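Local structure of putative isomerase (Streptomyces coelicolor A3, 2OQH) at residues A282-C287 / T316-R321. The protein belongs to the mandelate racemase/muconate lactonizing enzyme family of the enolase superfamily and probably dehydrates D-glucarate to 5-dehydro-4-deoxy-D-glucarate. Numbering follows the deposited sequence.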
ATOM      1  N   ALA A 282       3.817  14.068  -2.950  1.00  9.26           N
ATOM      2  CA  ALA A 282       3.862  15.187  -2.016  1.00  9.97           C
ATOM      3  C   ALA A 282       4.327  14.685  -0.647  1.00 10.26           C
ATOM      4  O   ALA A 282       5.212  15.271  -0.018  1.00 11.63           O
ATOM      5  CB  ALA A 282       2.484  15.823  -1.898  1.00  9.70           C
ATOM      6  N   LEU A 283       3.727  13.588  -0.199  1.00  9.66           N
ATOM      7  CA  LEU A 283       4.073  13.001   1.085  1.00 10.65           C
ATOM      8  C   LEU A 283       5.556  12.640   1.142  1.00 11.09           C
ATOM      9  O   LEU A 283       6.205  12.799   2.181  1.00  9.99           O
ATOM     10  CB  LEU A 283       3.209  11.763   1.344  1.00 12.03           C
ATOM     11  CG  LEU A 283       3.401  11.015   2.667  1.00 12.80           C
ATOM     12  CD1 LEU A 283       3.416  11.994   3.839  1.00 13.82           C
ATOM     13  CD2 LEU A 283       2.276   9.994   2.824  1.00 12.50           C
ATOM     14  N   ALA A 284       6.094  12.159   0.024  1.00 10.08           N
ATOM     15  CA  ALA A 284       7.503  11.791  -0.034  1.00 10.16           C
ATOM     16  C   ALA A 284       8.337  13.041   0.237  1.00 10.18           C
ATOM     17  O   ALA A 284       9.333  12.998   0.963  1.00 10.80           O
ATOM     18  CB  ALA A 284       7.840  11.212  -1.404  1.00  8.83           C
ATOM     19  N   ALA A 285       7.920  14.157  -0.350  1.00  8.85           N
ATOM     20  CA  ALA A 285       8.628  15.414  -0.145  1.00  9.58           C
ATOM     21  C   ALA A 285       8.579  15.776   1.345  1.00  9.02           C
ATOM     22  O   ALA A 285       9.597  16.131   1.939  1.00  6.56           O
ATOM     23  CB  ALA A 285       7.984  16.522  -0.983  1.00  8.93           C
ATOM     24  N   HIS A 286       7.388  15.682   1.938  1.00  9.20           N
ATOM     25  CA  HIS A 286       7.207  15.986   3.357  1.00  8.03           C
ATOM     26  C   HIS A 286       8.134  15.143   4.232  1.00  9.74           C
ATOM     27  O   HIS A 286       8.729  15.644   5.186  1.00  9.98           O
ATOM     28  CB  HIS A 286       5.756  15.738   3.791  1.00  9.82           C
ATOM     29  CG  HIS A 286       4.804  16.839   3.420  1.00  9.57           C
ATOM     30  ND1 HIS A 286       4.565  17.214   2.116  1.00  9.70           N
ATOM     31  CD2 HIS A 286       3.993  17.607   4.186  1.00  8.50           C
ATOM     32  CE1 HIS A 286       3.645  18.164   2.095  1.00 10.74           C
ATOM     33  NE2 HIS A 286       3.280  18.421   3.338  1.00 10.66           N
ATOM     34  N   CYS A 287       8.249  13.857   3.916  1.00  9.38           N
ATOM     35  CA  CYS A 287       9.109  12.978   4.701  1.00 10.61           C
ATOM     36  C   CYS A 287      10.587  13.374   4.647  1.00  9.93           C
ATOM     37  O   CYS A 287      11.284  13.324   5.663  1.00  9.96           O
ATOM     38  CB  CYS A 287       8.949  11.531   4.245  1.00  9.43           C
ATOM     39  SG  CYS A 287       7.362  10.817   4.671  1.00 10.05           S
ATOM     40  N   THR A 316      10.672   7.815  -6.953  1.00 16.88           N
ATOM     41  CA  THR A 316      10.815   8.474  -5.657  1.00 16.18           C
ATOM     42  C   THR A 316      11.998   8.005  -4.807  1.00 16.05           C
ATOM     43  O   THR A 316      11.971   6.920  -4.223  1.00 16.14           O
ATOM     44  CB  THR A 316       9.503   8.313  -4.861  1.00 16.62           C
ATOM     45  OG1 THR A 316       8.396   8.714  -5.687  1.00 14.31           O
ATOM     46  CG2 THR A 316       9.523   9.171  -3.602  1.00 18.49           C
ATOM     47  N   PRO A 317      13.050   8.837  -4.712  1.00 16.02           N
ATOM     48  CA  PRO A 317      14.247   8.510  -3.935  1.00 14.35           C
ATOM     49  C   PRO A 317      14.034   7.957  -2.519  1.00 14.10           C
ATOM     50  O   PRO A 317      14.586   6.919  -2.176  1.00 14.92           O
ATOM     51  CB  PRO A 317      15.019   9.828  -3.937  1.00 14.39           C
ATOM     52  CG  PRO A 317      14.737  10.358  -5.301  1.00 13.93           C
ATOM     53  CD  PRO A 317      13.231  10.119  -5.422  1.00 14.47           C
ATOM     54  N   VAL A 318      13.234   8.633  -1.703  1.00 12.92           N
ATOM     55  CA  VAL A 318      13.017   8.187  -0.327  1.00 11.96           C
ATOM     56  C   VAL A 318      12.375   6.796  -0.160  1.00 12.76           C
ATOM     57  O   VAL A 318      12.488   6.180   0.903  1.00 13.14           O
ATOM     58  CB  VAL A 318      12.194   9.239   0.464  1.00 11.63           C
ATOM     59  CG1 VAL A 318      10.742   9.227   0.011  1.00 12.86           C
ATOM     60  CG2 VAL A 318      12.309   8.975   1.949  1.00 12.90           C
ATOM     61  N   LEU A 319      11.707   6.294  -1.190  1.00 11.53           N
ATOM     62  CA  LEU A 319      11.095   4.971  -1.097  1.00 12.50           C
ATOM     63  C   LEU A 319      12.142   3.905  -1.433  1.00 13.83           C
ATOM     64  O   LEU A 319      12.016   3.164  -2.410  1.00 14.59           O
ATOM     65  CB  LEU A 319       9.899   4.884  -2.044  1.00 12.33           C
ATOM     66  CG  LEU A 319       8.697   5.706  -1.556  1.00 12.00           C
ATOM     67  CD1 LEU A 319       7.650   5.833  -2.646  1.00 13.08           C
ATOM     68  CD2 LEU A 319       8.115   5.046  -0.323  1.00 10.16           C
ATOM     69  N   SER A 320      13.170   3.832  -0.594  1.00 12.48           N
ATOM     70  CA  SER A 320      14.277   2.907  -0.784  1.00 13.57           C
ATOM     71  C   SER A 320      14.182   1.607   0.005  1.00 13.67           C
ATOM     72  O   SER A 320      15.136   0.829   0.037  1.00 13.66           O
ATOM     73  CB  SER A 320      15.573   3.603  -0.401  1.00 13.38           C
ATOM     74  OG  SER A 320      15.522   4.001   0.960  1.00 16.38           O
ATOM     75  N   ARG A 321      13.043   1.369   0.634  1.00 13.90           N
ATOM     76  CA  ARG A 321      12.859   0.171   1.446  1.00 14.99           C
ATOM     77  C   ARG A 321      12.048  -0.890   0.722  1.00 15.06           C
ATOM     78  O   ARG A 321      11.454  -0.623  -0.320  1.00 14.39           O
ATOM     79  CB  ARG A 321      12.131   0.540   2.740  1.00 16.35           C
ATOM     80  CG  ARG A 321      12.863   1.560   3.603  1.00 14.63           C
ATOM     81  CD  ARG A 321      11.881   2.307   4.498  1.00 17.09           C
ATOM     82  NE  ARG A 321      12.542   3.283   5.368  1.00 15.12           N
ATOM     83  CZ  ARG A 321      12.900   3.051   6.628  1.00 15.37           C
ATOM     84  NH1 ARG A 321      12.663   1.866   7.180  1.00 14.24           N
ATOM     85  NH2 ARG A 321      13.488   4.008   7.340  1.00 12.80           N
TER
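A284, on helix 277-289, faces V318 in the loop that leaves helix 303-315 for strand 323-324, their CA atoms 6.6 Å apart. The loop opens with a type I turn from T316 to L319, closed by L319 N to T316 O at 3.1 Å, and L319 then sits at the centre of an inverse gamma turn. This bend brings two methyl groups up to the helix. With OG1 at a chi1 of -51°, T316 turns CG2 trans to its own N, and this methyl meets A284 CB at 3.4 Å, tighter than usual for two carbons. V318 holds CG1 between its backbone N and carbonyl carbon (chi1 73°), which sets that branch 3.8 Å from the same A284 CB. The alanine methyl is thus touched by the first and third residues of the turn. The hydroxyl of T316 is engaged elsewhere, with V312 O and with K281 NZ of helix 277-289; R125 binds the carbonyl oxygens of T316 and P317. The A284 and L319 side chains both touch M294 of strand 293-296. Purely apolar and small (125 Å² buried), the contact joins outer helix 277-289 of the TIM barrel to the loop after helix 303-315 by van der Waals packing alone.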